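Local coordinates for protein ribosomal silencing factor RsfS (Chromobacterium violaceum, PDB 2ID1) that probably silences ribosomes by binding the large-subunit protein uL14 and preventing the two ribosomal subunits from joining, so repressing translation, at residues A[45-59]-A[69-82]. Sequence-based numbering, arbitrary orientation.
Sequences NRQVKALANSVQVKL and SEGHESGEWVLVDA
Ala52 CB rests on Val78 CG1 and also meets the imidazole of His72, at the middle of a helix (45-59) that runs parallel to strand 77-82, their axes 8.9 Å apart. Alanine suits this place because a single methyl lets helix and strand come close while the ring fits alongside. The valines of the strand point their CB atoms at the helix: the Val48 and Val78 side chains pass each other head to tail, Val78 CG2 3.9 Å from Val48 CG1, and Val55 and Val80 do likewise. Farther along, Leu59 extends CD1 to the small Ala82 CB. Gln56, extended beyond CG, lays its aliphatic part across Val80 and brings NE2 near Ser69 CB, its amide plane perpendicular to the His72 ring.

With CG of His72 anti to the backbone N (chi1 -165°), the ring reaches from the loop to the helix flank. Asn53 crosses it at about a right angle, OD1 lying beside CE1 and NE2 in a contact that is not a hydrogen bond, while Lys49 CG lies over one face, toward the rim. The Lys49 chain bends at chi3 and passes along the carbonyls of His72 and Glu73.

At the helix start, Asn45 ND2 donates to Ser74 O, 2.6 Å away and in the plane of its amide. Gly75 has positive phi (72°), a conformation that favours glycine, and its bare CA lies 3.8 Å from Lys49 CG.

Apolar packing thus seats the helix on one face of the mixed sheet, continuing into the core where Val55 and Leu59 also touch helix 3-16, whereas polar groups and their aliphatic stems join the loop before the strand to the flank and first turn of the helix.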
loop_
_atom_site.group_PDB
_atom_site.type_symbol
_atom_site.label_atom_id
_atom_site.label_comp_id
_atom_site.label_asym_id
_atom_site.label_seq_id
_atom_site.Cartn_x
_atom_site.Cartn_y
_atom_site.Cartn_z
ATOM N N ASN A 45 -0.206 -0.206 13.945
ATOM C CA ASN A 45 -0.277 -1.561 13.415
ATOM C C ASN A 45 -1.710 -1.984 13.237
ATOM O O ASN A 45 -2.052 -2.656 12.268
ATOM C CB ASN A 45 0.380 -2.529 14.362
ATOM C CG ASN A 45 1.634 -1.981 14.926
ATOM O OD1 ASN A 45 1.611 -0.973 15.643
ATOM N ND2 ASN A 45 2.755 -2.617 14.602
ATOM N N ARG A 46 -2.542 -1.605 14.195
ATOM C CA ARG A 46 -3.945 -1.942 14.131
ATOM C C ARG A 46 -4.528 -1.383 12.853
ATOM O O ARG A 46 -5.153 -2.108 12.082
ATOM C CB ARG A 46 -4.679 -1.378 15.347
ATOM C CG ARG A 46 -4.138 -1.963 16.631
ATOM C CD ARG A 46 -4.864 -1.497 17.869
ATOM N NE ARG A 46 -4.602 -0.108 18.271
ATOM C CZ ARG A 46 -3.399 0.442 18.429
ATOM N NH1 ARG A 46 -3.301 1.706 18.821
ATOM N NH2 ARG A 46 -2.299 -0.249 18.174
ATOM N N GLN A 47 -4.308 -0.098 12.608
ATOM C CA GLN A 47 -4.855 0.511 11.406
ATOM C C GLN A 47 -4.190 -0.034 10.154
ATOM O O GLN A 47 -4.833 -0.240 9.135
ATOM C CB GLN A 47 -4.678 2.028 11.425
ATOM C CG GLN A 47 -5.731 2.747 10.585
ATOM C CD GLN A 47 -5.263 4.075 10.039
ATOM O OE1 GLN A 47 -4.511 4.801 10.691
ATOM N NE2 GLN A 47 -5.721 4.411 8.840
ATOM N N VAL A 48 -2.892 -0.252 10.227
ATOM C CA VAL A 48 -2.185 -0.764 9.090
ATOM C C VAL A 48 -2.719 -2.115 8.671
ATOM O O VAL A 48 -2.964 -2.353 7.495
ATOM C CB VAL A 48 -0.723 -0.911 9.404
ATOM C CG1 VAL A 48 0.002 -1.521 8.215
ATOM C CG2 VAL A 48 -0.156 0.451 9.738
ATOM N N LYS A 49 -2.882 -3.003 9.645
ATOM C CA LYS A 49 -3.384 -4.335 9.389
ATOM C C LYS A 49 -4.831 -4.301 8.927
ATOM O O LYS A 49 -5.254 -5.153 8.149
ATOM C CB LYS A 49 -3.236 -5.186 10.645
ATOM C CG LYS A 49 -1.792 -5.592 10.922
ATOM C CD LYS A 49 -1.532 -5.931 12.399
ATOM C CE LYS A 49 -2.179 -7.240 12.828
ATOM N NZ LYS A 49 -1.954 -7.419 14.287
ATOM N N ALA A 50 -5.589 -3.313 9.399
ATOM C CA ALA A 50 -6.990 -3.167 9.007
ATOM C C ALA A 50 -7.059 -2.689 7.558
ATOM O O ALA A 50 -7.893 -3.141 6.782
ATOM C CB ALA A 50 -7.692 -2.169 9.923
ATOM N N LEU A 51 -6.178 -1.762 7.206
ATOM C CA LEU A 51 -6.122 -1.244 5.850
ATOM C C LEU A 51 -5.728 -2.413 4.937
ATOM O O LEU A 51 -6.324 -2.609 3.877
ATOM C CB LEU A 51 -5.091 -0.106 5.750
ATOM C CG LEU A 51 -5.395 1.224 6.467
ATOM C CD1 LEU A 51 -4.115 2.014 6.649
ATOM C CD2 LEU A 51 -6.425 2.029 5.678
ATOM N N ALA A 52 -4.736 -3.196 5.365
ATOM C CA ALA A 52 -4.285 -4.348 4.601
ATOM C C ALA A 52 -5.438 -5.338 4.456
ATOM O O ALA A 52 -5.668 -5.867 3.376
ATOM C CB ALA A 52 -3.123 -5.012 5.290
ATOM N N ASN A 53 -6.171 -5.591 5.535
ATOM C CA ASN A 53 -7.276 -6.527 5.454
ATOM C C ASN A 53 -8.367 -6.010 4.555
ATOM O O ASN A 53 -8.885 -6.738 3.712
ATOM C CB ASN A 53 -7.870 -6.823 6.832
ATOM C CG ASN A 53 -7.039 -7.830 7.638
ATOM O OD1 ASN A 53 -6.465 -8.779 7.081
ATOM N ND2 ASN A 53 -6.995 -7.639 8.957
ATOM N N SER A 54 -8.730 -4.747 4.730
ATOM C CA SER A 54 -9.780 -4.150 3.906
ATOM C C SER A 54 -9.452 -4.302 2.414
ATOM O O SER A 54 -10.323 -4.627 1.612
ATOM C CB SER A 54 -9.951 -2.674 4.259
ATOM O OG SER A 54 -11.073 -2.137 3.592
ATOM N N VAL A 55 -8.200 -4.069 2.044
ATOM C CA VAL A 55 -7.827 -4.209 0.653
ATOM C C VAL A 55 -8.031 -5.628 0.152
ATOM O O VAL A 55 -8.468 -5.831 -0.977
ATOM C CB VAL A 55 -6.368 -3.838 0.409
ATOM C CG1 VAL A 55 -5.948 -4.256 -0.996
ATOM C CG2 VAL A 55 -6.185 -2.351 0.593
ATOM N N GLN A 56 -7.713 -6.623 0.968
ATOM C CA GLN A 56 -7.888 -7.991 0.509
ATOM C C GLN A 56 -9.357 -8.368 0.443
ATOM O O GLN A 56 -9.817 -8.900 -0.562
ATOM C CB GLN A 56 -7.152 -8.972 1.417
ATOM C CG GLN A 56 -5.650 -8.940 1.307
ATOM C CD GLN A 56 -5.001 -9.909 2.277
ATOM O OE1 GLN A 56 -5.226 -11.122 2.210
ATOM N NE2 GLN A 56 -4.202 -9.379 3.196
ATOM N N VAL A 57 -10.104 -8.082 1.500
ATOM C CA VAL A 57 -11.516 -8.439 1.505
ATOM C C VAL A 57 -12.322 -7.774 0.395
ATOM O O VAL A 57 -13.293 -8.347 -0.098
ATOM C CB VAL A 57 -12.169 -8.103 2.842
ATOM C CG1 VAL A 57 -13.617 -8.558 2.834
ATOM C CG2 VAL A 57 -11.410 -8.780 3.956
ATOM N N LYS A 58 -11.906 -6.573 0.012
ATOM C CA LYS A 58 -12.577 -5.809 -1.036
ATOM C C LYS A 58 -12.286 -6.370 -2.427
ATOM O O LYS A 58 -13.193 -6.511 -3.249
ATOM C CB LYS A 58 -12.141 -4.342 -0.969
ATOM C CG LYS A 58 -13.235 -3.375 -0.545
ATOM C CD LYS A 58 -14.239 -3.149 -1.658
ATOM C CE LYS A 58 -15.479 -2.444 -1.135
ATOM N NZ LYS A 58 -15.152 -1.138 -0.503
ATOM N N LEU A 59 -11.019 -6.682 -2.687
ATOM C CA LEU A 59 -10.628 -7.234 -3.975
ATOM C C LEU A 59 -11.135 -8.664 -4.143
ATOM O O LEU A 59 -11.275 -9.144 -5.263
ATOM C CB LEU A 59 -9.108 -7.221 -4.131
ATOM C CG LEU A 59 -8.439 -5.856 -4.137
ATOM C CD1 LEU A 59 -6.945 -6.037 -4.227
ATOM C CD2 LEU A 59 -8.950 -5.037 -5.297
ATOM N N SER A 69 -0.143 -11.937 0.613
ATOM C CA SER A 69 0.270 -10.811 1.427
ATOM C C SER A 69 1.585 -11.135 2.114
ATOM O O SER A 69 2.051 -12.274 2.079
ATOM C CB SER A 69 -0.784 -10.489 2.490
ATOM O OG SER A 69 -0.324 -10.834 3.790
ATOM N N GLU A 70 2.172 -10.129 2.753
ATOM C CA GLU A 70 3.439 -10.300 3.448
ATOM C C GLU A 70 3.580 -9.200 4.477
ATOM O O GLU A 70 3.226 -8.051 4.225
ATOM C CB GLU A 70 4.594 -10.226 2.453
ATOM C CG GLU A 70 5.948 -10.623 3.024
ATOM C CD GLU A 70 7.089 -10.375 2.038
ATOM O OE1 GLU A 70 6.925 -10.709 0.839
ATOM O OE2 GLU A 70 8.146 -9.852 2.462
ATOM N N GLY A 71 4.098 -9.555 5.641
ATOM C CA GLY A 71 4.272 -8.568 6.689
ATOM C C GLY A 71 2.975 -8.188 7.373
ATOM O O GLY A 71 2.927 -7.192 8.099
ATOM N N HIS A 72 1.927 -8.978 7.154
ATOM C CA HIS A 72 0.643 -8.691 7.764
ATOM C C HIS A 72 0.683 -8.899 9.278
ATOM O O HIS A 72 -0.225 -8.489 10.005
ATOM C CB HIS A 72 -0.448 -9.581 7.173
ATOM C CG HIS A 72 -1.831 -9.104 7.484
ATOM N ND1 HIS A 72 -2.516 -8.234 6.665
ATOM C CD2 HIS A 72 -2.612 -9.285 8.579
ATOM C CE1 HIS A 72 -3.658 -7.895 7.242
ATOM N NE2 HIS A 72 -3.739 -8.518 8.405
ATOM N N GLU A 73 1.749 -9.526 9.753
ATOM C CA GLU A 73 1.911 -9.831 11.166
ATOM C C GLU A 73 2.282 -8.637 12.032
ATOM O O GLU A 73 1.474 -8.177 12.836
ATOM C CB GLU A 73 2.958 -10.933 11.299
ATOM C CG GLU A 73 4.166 -10.726 10.354
ATOM C CD GLU A 73 4.180 -11.647 9.119
ATOM O OE1 GLU A 73 3.130 -12.236 8.757
ATOM O OE2 GLU A 73 5.263 -11.763 8.505
ATOM N N SER A 74 3.503 -8.137 11.874
ATOM C CA SER A 74 3.989 -6.997 12.657
ATOM C C SER A 74 3.174 -5.724 12.417
ATOM O O SER A 74 3.060 -4.875 13.304
ATOM C CB SER A 74 5.436 -6.706 12.302
ATOM O OG SER A 74 5.492 -6.066 11.030
ATOM N N GLY A 75 2.637 -5.585 11.206
ATOM C CA GLY A 75 1.834 -4.418 10.880
ATOM C C GLY A 75 2.651 -3.149 10.719
ATOM O O GLY A 75 2.204 -2.050 11.052
ATOM N N GLU A 76 3.855 -3.297 10.193
ATOM C CA GLU A 76 4.718 -2.148 10.014
ATOM C C GLU A 76 4.804 -1.795 8.540
ATOM O O GLU A 76 4.772 -0.621 8.157
ATOM C CB GLU A 76 6.092 -2.469 10.591
ATOM C CG GLU A 76 5.992 -3.128 11.960
ATOM C CD GLU A 76 7.334 -3.320 12.603
ATOM O OE1 GLU A 76 8.204 -3.948 11.961
ATOM O OE2 GLU A 76 7.523 -2.853 13.750
ATOM N N TRP A 77 4.882 -2.828 7.718
ATOM C CA TRP A 77 4.967 -2.672 6.280
ATOM C C TRP A 77 4.327 -3.901 5.676
ATOM O O TRP A 77 4.972 -4.938 5.538
ATOM C CB TRP A 77 6.431 -2.564 5.844
ATOM C CG TRP A 77 6.636 -2.564 4.373
ATOM C CD1 TRP A 77 5.683 -2.699 3.402
ATOM C CD2 TRP A 77 7.884 -2.462 3.691
ATOM N NE1 TRP A 77 6.260 -2.691 2.154
ATOM C CE2 TRP A 77 7.613 -2.543 2.295
ATOM C CE3 TRP A 77 9.214 -2.305 4.115
ATOM C CZ2 TRP A 77 8.611 -2.478 1.323
ATOM C CZ3 TRP A 77 10.219 -2.241 3.147
ATOM C CH2 TRP A 77 9.907 -2.326 1.762
ATOM N N VAL A 78 3.048 -3.775 5.337
ATOM C CA VAL A 78 2.283 -4.863 4.738
ATOM C C VAL A 78 2.181 -4.642 3.233
ATOM O O VAL A 78 1.872 -3.541 2.777
ATOM C CB VAL A 78 0.851 -4.932 5.323
ATOM C CG1 VAL A 78 0.075 -6.097 4.694
ATOM C CG2 VAL A 78 0.914 -5.082 6.838
ATOM N N LEU A 79 2.436 -5.703 2.472
ATOM C CA LEU A 79 2.392 -5.655 1.011
ATOM C C LEU A 79 1.355 -6.607 0.453
ATOM O O LEU A 79 1.535 -7.813 0.503
ATOM C CB LEU A 79 3.744 -6.052 0.432
ATOM C CG LEU A 79 3.708 -6.415 -1.049
ATOM C CD1 LEU A 79 4.025 -5.202 -1.869
ATOM C CD2 LEU A 79 4.733 -7.509 -1.342
ATOM N N VAL A 80 0.275 -6.063 -0.091
ATOM C CA VAL A 80 -0.767 -6.897 -0.672
ATOM C C VAL A 80 -0.562 -7.006 -2.175
ATOM O O VAL A 80 -0.892 -6.089 -2.912
ATOM C CB VAL A 80 -2.147 -6.311 -0.417
ATOM C CG1 VAL A 80 -3.174 -7.057 -1.255
ATOM C CG2 VAL A 80 -2.495 -6.413 1.060
ATOM N N ASP A 81 -0.023 -8.136 -2.619
ATOM C CA ASP A 81 0.251 -8.373 -4.032
ATOM C C ASP A 81 -0.987 -8.796 -4.823
ATOM O O ASP A 81 -1.503 -9.903 -4.637
ATOM C CB ASP A 81 1.322 -9.452 -4.155
ATOM C CG ASP A 81 1.737 -9.698 -5.581
ATOM O OD1 ASP A 81 2.470 -10.690 -5.826
ATOM O OD2 ASP A 81 1.339 -8.898 -6.456
ATOM N N ALA A 82 -1.450 -7.930 -5.722
ATOM C CA ALA A 82 -2.632 -8.249 -6.525
ATOM C C ALA A 82 -2.355 -8.385 -8.022
ATOM O O ALA A 82 -3.123 -7.878 -8.848
ATOM C CB ALA A 82 -3.721 -7.204 -6.293
#